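Local coordinates for cytokinin riboside 5'-monophosphate phosphoribohydrolase (Corynebacterium glutamicum, PDB 5WQ3), which belongs to the LOG-like family of Rossmann-type proteins, alpha/beta folds built on a central parallel beta-sheet, at residues M158-S163 with T192-V197. Residues are numbered along the deposited sequence; the frame is centred on the assembly and turned at random.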
ATOM      1  N   MET C 158     -49.048 -42.851   5.062  1.00 18.47           N
ATOM      2  CA  MET C 158     -50.191 -41.966   5.013  1.00 18.75           C
ATOM      3  C   MET C 158     -50.843 -42.067   3.642  1.00 18.87           C
ATOM      4  O   MET C 158     -52.064 -42.023   3.558  1.00 20.08           O
ATOM      5  CB  MET C 158     -49.790 -40.536   5.258  1.00 19.82           C
ATOM      6  CG  MET C 158     -49.123 -40.183   6.592  1.00 20.04           C
ATOM      7  SD  MET C 158     -49.998 -40.803   7.968  1.00 21.91           S
ATOM      8  CE  MET C 158     -48.664 -40.934   9.180  1.00 25.36           C
ATOM      9  N   PHE C 159     -50.060 -42.257   2.577  1.00 19.45           N
ATOM     10  CA  PHE C 159     -50.667 -42.391   1.216  1.00 18.64           C
ATOM     11  C   PHE C 159     -51.570 -43.609   1.098  1.00 20.91           C
ATOM     12  O   PHE C 159     -52.660 -43.518   0.506  1.00 21.16           O
ATOM     13  CB  PHE C 159     -49.607 -42.444   0.126  1.00 20.60           C
ATOM     14  CG  PHE C 159     -48.775 -41.187  -0.019  1.00 21.30           C
ATOM     15  CD1 PHE C 159     -49.347 -39.966  -0.156  1.00 23.10           C
ATOM     16  CD2 PHE C 159     -47.396 -41.262  -0.037  1.00 25.73           C
ATOM     17  CE1 PHE C 159     -48.577 -38.827  -0.331  1.00 27.21           C
ATOM     18  CE2 PHE C 159     -46.604 -40.110  -0.228  1.00 26.53           C
ATOM     19  CZ  PHE C 159     -47.200 -38.888  -0.354  1.00 25.52           C
ATOM     20  N   LEU C 160     -51.159 -44.740   1.701  1.00 20.46           N
ATOM     21  CA  LEU C 160     -51.902 -45.964   1.634  1.00 22.38           C
ATOM     22  C   LEU C 160     -53.084 -45.940   2.575  1.00 23.39           C
ATOM     23  O   LEU C 160     -54.126 -46.494   2.274  1.00 21.61           O
ATOM     24  CB  LEU C 160     -51.031 -47.186   1.970  1.00 25.00           C
ATOM     25  CG  LEU C 160     -50.005 -47.564   0.886  1.00 30.01           C
ATOM     26  CD1 LEU C 160     -48.934 -48.516   1.439  1.00 32.72           C
ATOM     27  CD2 LEU C 160     -50.757 -48.161  -0.314  1.00 29.30           C
ATOM     28  N   LYS C 161     -52.914 -45.338   3.735  1.00 22.77           N
ATOM     29  CA  LYS C 161     -53.983 -45.370   4.745  1.00 19.78           C
ATOM     30  C   LYS C 161     -55.138 -44.377   4.424  1.00 20.01           C
ATOM     31  O   LYS C 161     -56.274 -44.670   4.759  1.00 19.53           O
ATOM     32  CB  LYS C 161     -53.404 -45.036   6.156  1.00 21.63           C
ATOM     33  CG  LYS C 161     -54.376 -45.352   7.298  1.00 21.19           C
ATOM     34  CD  LYS C 161     -53.740 -45.095   8.657  1.00 26.76           C
ATOM     35  CE  LYS C 161     -54.719 -45.418   9.775  1.00 28.00           C
ATOM     36  NZ  LYS C 161     -54.211 -44.941  11.084  1.00 31.08           N
ATOM     37  N   TYR C 162     -54.862 -43.215   3.830  1.00 18.33           N
ATOM     38  CA  TYR C 162     -55.850 -42.159   3.658  1.00 18.87           C
ATOM     39  C   TYR C 162     -56.192 -41.777   2.259  1.00 18.04           C
ATOM     40  O   TYR C 162     -56.789 -40.769   2.062  1.00 20.10           O
ATOM     41  CB  TYR C 162     -55.397 -40.914   4.411  1.00 22.84           C
ATOM     42  CG  TYR C 162     -55.233 -41.199   5.883  1.00 22.48           C
ATOM     43  CD1 TYR C 162     -56.334 -41.396   6.677  1.00 24.40           C
ATOM     44  CD2 TYR C 162     -53.940 -41.341   6.461  1.00 23.63           C
ATOM     45  CE1 TYR C 162     -56.202 -41.713   8.042  1.00 22.84           C
ATOM     46  CE2 TYR C 162     -53.793 -41.653   7.808  1.00 19.80           C
ATOM     47  CZ  TYR C 162     -54.928 -41.825   8.585  1.00 22.42           C
ATOM     48  OH  TYR C 162     -54.797 -42.090   9.911  1.00 21.82           O
ATOM     49  N   SER C 163     -55.817 -42.594   1.283  1.00 19.01           N
ATOM     50  CA  SER C 163     -56.347 -42.521  -0.068  1.00 20.33           C
ATOM     51  C   SER C 163     -56.769 -43.943  -0.503  1.00 17.65           C
ATOM     52  O   SER C 163     -56.448 -44.902   0.156  1.00 18.42           O
ATOM     53  CB  SER C 163     -55.332 -41.893  -0.996  1.00 20.62           C
ATOM     54  OG  SER C 163     -54.383 -42.846  -1.378  1.00 21.20           O
ATOM     55  N   THR C 192     -57.477 -53.351  -0.643  1.00 23.83           N
ATOM     56  CA  THR C 192     -58.536 -53.963  -1.379  1.00 27.83           C
ATOM     57  C   THR C 192     -59.231 -52.813  -2.106  1.00 24.64           C
ATOM     58  O   THR C 192     -59.405 -51.746  -1.526  1.00 24.32           O
ATOM     59  CB  THR C 192     -59.519 -54.584  -0.370  1.00 32.89           C
ATOM     60  OG1 THR C 192     -58.911 -55.718   0.246  1.00 38.34           O
ATOM     61  CG2 THR C 192     -60.763 -55.017  -1.036  1.00 36.51           C
ATOM     62  N   ASN C 193     -59.651 -53.045  -3.353  1.00 24.99           N
ATOM     63  CA  ASN C 193     -60.452 -52.113  -4.133  1.00 25.24           C
ATOM     64  C   ASN C 193     -59.696 -50.809  -4.290  1.00 23.07           C
ATOM     65  O   ASN C 193     -60.228 -49.699  -3.968  1.00 19.61           O
ATOM     66  CB  ASN C 193     -61.798 -51.845  -3.475  1.00 28.24           C
ATOM     67  CG  ASN C 193     -62.660 -53.101  -3.334  1.00 31.74           C
ATOM     68  OD1 ASN C 193     -63.132 -53.432  -2.230  1.00 35.33           O
ATOM     69  ND2 ASN C 193     -62.923 -53.756  -4.452  1.00 29.60           N
ATOM     70  N   PHE C 194     -58.449 -50.960  -4.741  1.00 18.68           N
ATOM     71  CA  PHE C 194     -57.476 -49.862  -4.714  1.00 19.17           C
ATOM     72  C   PHE C 194     -56.949 -49.764  -6.128  1.00 17.82           C
ATOM     73  O   PHE C 194     -55.972 -50.375  -6.422  1.00 18.17           O
ATOM     74  CB  PHE C 194     -56.364 -50.161  -3.726  1.00 17.41           C
ATOM     75  CG  PHE C 194     -55.583 -48.958  -3.282  1.00 19.11           C
ATOM     76  CD1 PHE C 194     -54.705 -48.314  -4.146  1.00 19.61           C
ATOM     77  CD2 PHE C 194     -55.711 -48.473  -1.982  1.00 18.74           C
ATOM     78  CE1 PHE C 194     -54.013 -47.179  -3.764  1.00 19.75           C
ATOM     79  CE2 PHE C 194     -55.000 -47.340  -1.573  1.00 19.97           C
ATOM     80  CZ  PHE C 194     -54.136 -46.687  -2.471  1.00 20.28           C
ATOM     81  N   PRO C 195     -57.633 -49.037  -6.997  1.00 19.17           N
ATOM     82  CA  PRO C 195     -57.219 -48.996  -8.417  1.00 19.23           C
ATOM     83  C   PRO C 195     -55.907 -48.232  -8.643  1.00 18.38           C
ATOM     84  O   PRO C 195     -55.528 -47.324  -7.888  1.00 15.63           O
ATOM     85  CB  PRO C 195     -58.415 -48.329  -9.107  1.00 19.97           C
ATOM     86  CG  PRO C 195     -59.086 -47.566  -8.028  1.00 20.14           C
ATOM     87  CD  PRO C 195     -58.930 -48.412  -6.809  1.00 18.75           C
ATOM     88  N   ILE C 196     -55.202 -48.605  -9.712  1.00 16.63           N
ATOM     89  CA  ILE C 196     -53.892 -48.123  -9.933  1.00 17.42           C
ATOM     90  C   ILE C 196     -53.893 -47.751 -11.385  1.00 18.25           C
ATOM     91  O   ILE C 196     -54.222 -48.604 -12.244  1.00 18.87           O
ATOM     92  CB  ILE C 196     -52.817 -49.200  -9.681  1.00 18.13           C
ATOM     93  CG1 ILE C 196     -52.829 -49.676  -8.208  1.00 17.92           C
ATOM     94  CG2 ILE C 196     -51.451 -48.637 -10.107  1.00 20.22           C
ATOM     95  CD1 ILE C 196     -51.988 -50.902  -7.986  1.00 18.81           C
ATOM     96  N   VAL C 197     -53.568 -46.503 -11.656  1.00 19.47           N
ATOM     97  CA  VAL C 197     -53.603 -46.032 -13.049  1.00 21.18           C
ATOM     98  C   VAL C 197     -52.294 -45.404 -13.440  1.00 23.14           C
ATOM     99  O   VAL C 197     -51.708 -44.645 -12.626  1.00 18.69           O
ATOM    100  CB  VAL C 197     -54.681 -44.962 -13.269  1.00 20.67           C
ATOM    101  CG1 VAL C 197     -54.748 -44.596 -14.762  1.00 22.44           C
ATOM    102  CG2 VAL C 197     -56.014 -45.463 -12.778  1.00 19.26           C
TER
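F194 reaches across to the C-terminal end of helix 152-162 with one corner of its ring, and backbone oxygens meet that corner first. CE2 of F194 lies 3.3 Å from O of S163, approaching obliquely to the ring, and 4.0 Å from O of L160, which sits at the ring edge near its plane. Both are carbon-to-oxygen contacts, and no hydrogen bond joins the two segments. With CB directed at the helix segment and CG anti to the backbone N (chi1 -161°), the ring of F194 is carried across to it.

The one apolar side-chain contact is CD2 of L160 with CZ of F194, at 4.3 Å. The nearest CA atoms, those of S163 and F194, are 8.8 Å apart, so the aromatic side chain spans the gap between the backbones.

In this Rossmann-type alpha/beta fold with its parallel beta-sheet, helix 152-162 leads into strand 166-168, while F194 precedes the neighbouring strand 196-199; the contact therefore links the approaches to two adjacent strands. The ring also meets F166 edge-to-face and touches V182 of helix 173-188.

Polar bonding within 158-163 restrains the hydroxyl beside the ring. OG of S163, placed between its own N and carbonyl carbon, donates to O of F159 at 2.6 Å, with a C=O...donor angle of 158° and the donor close to the carbonyl plane. A further hydrogen bond ties this buried OG to OG1 of T72, and CZ of F194 passes 4.0 Å from OG of S163.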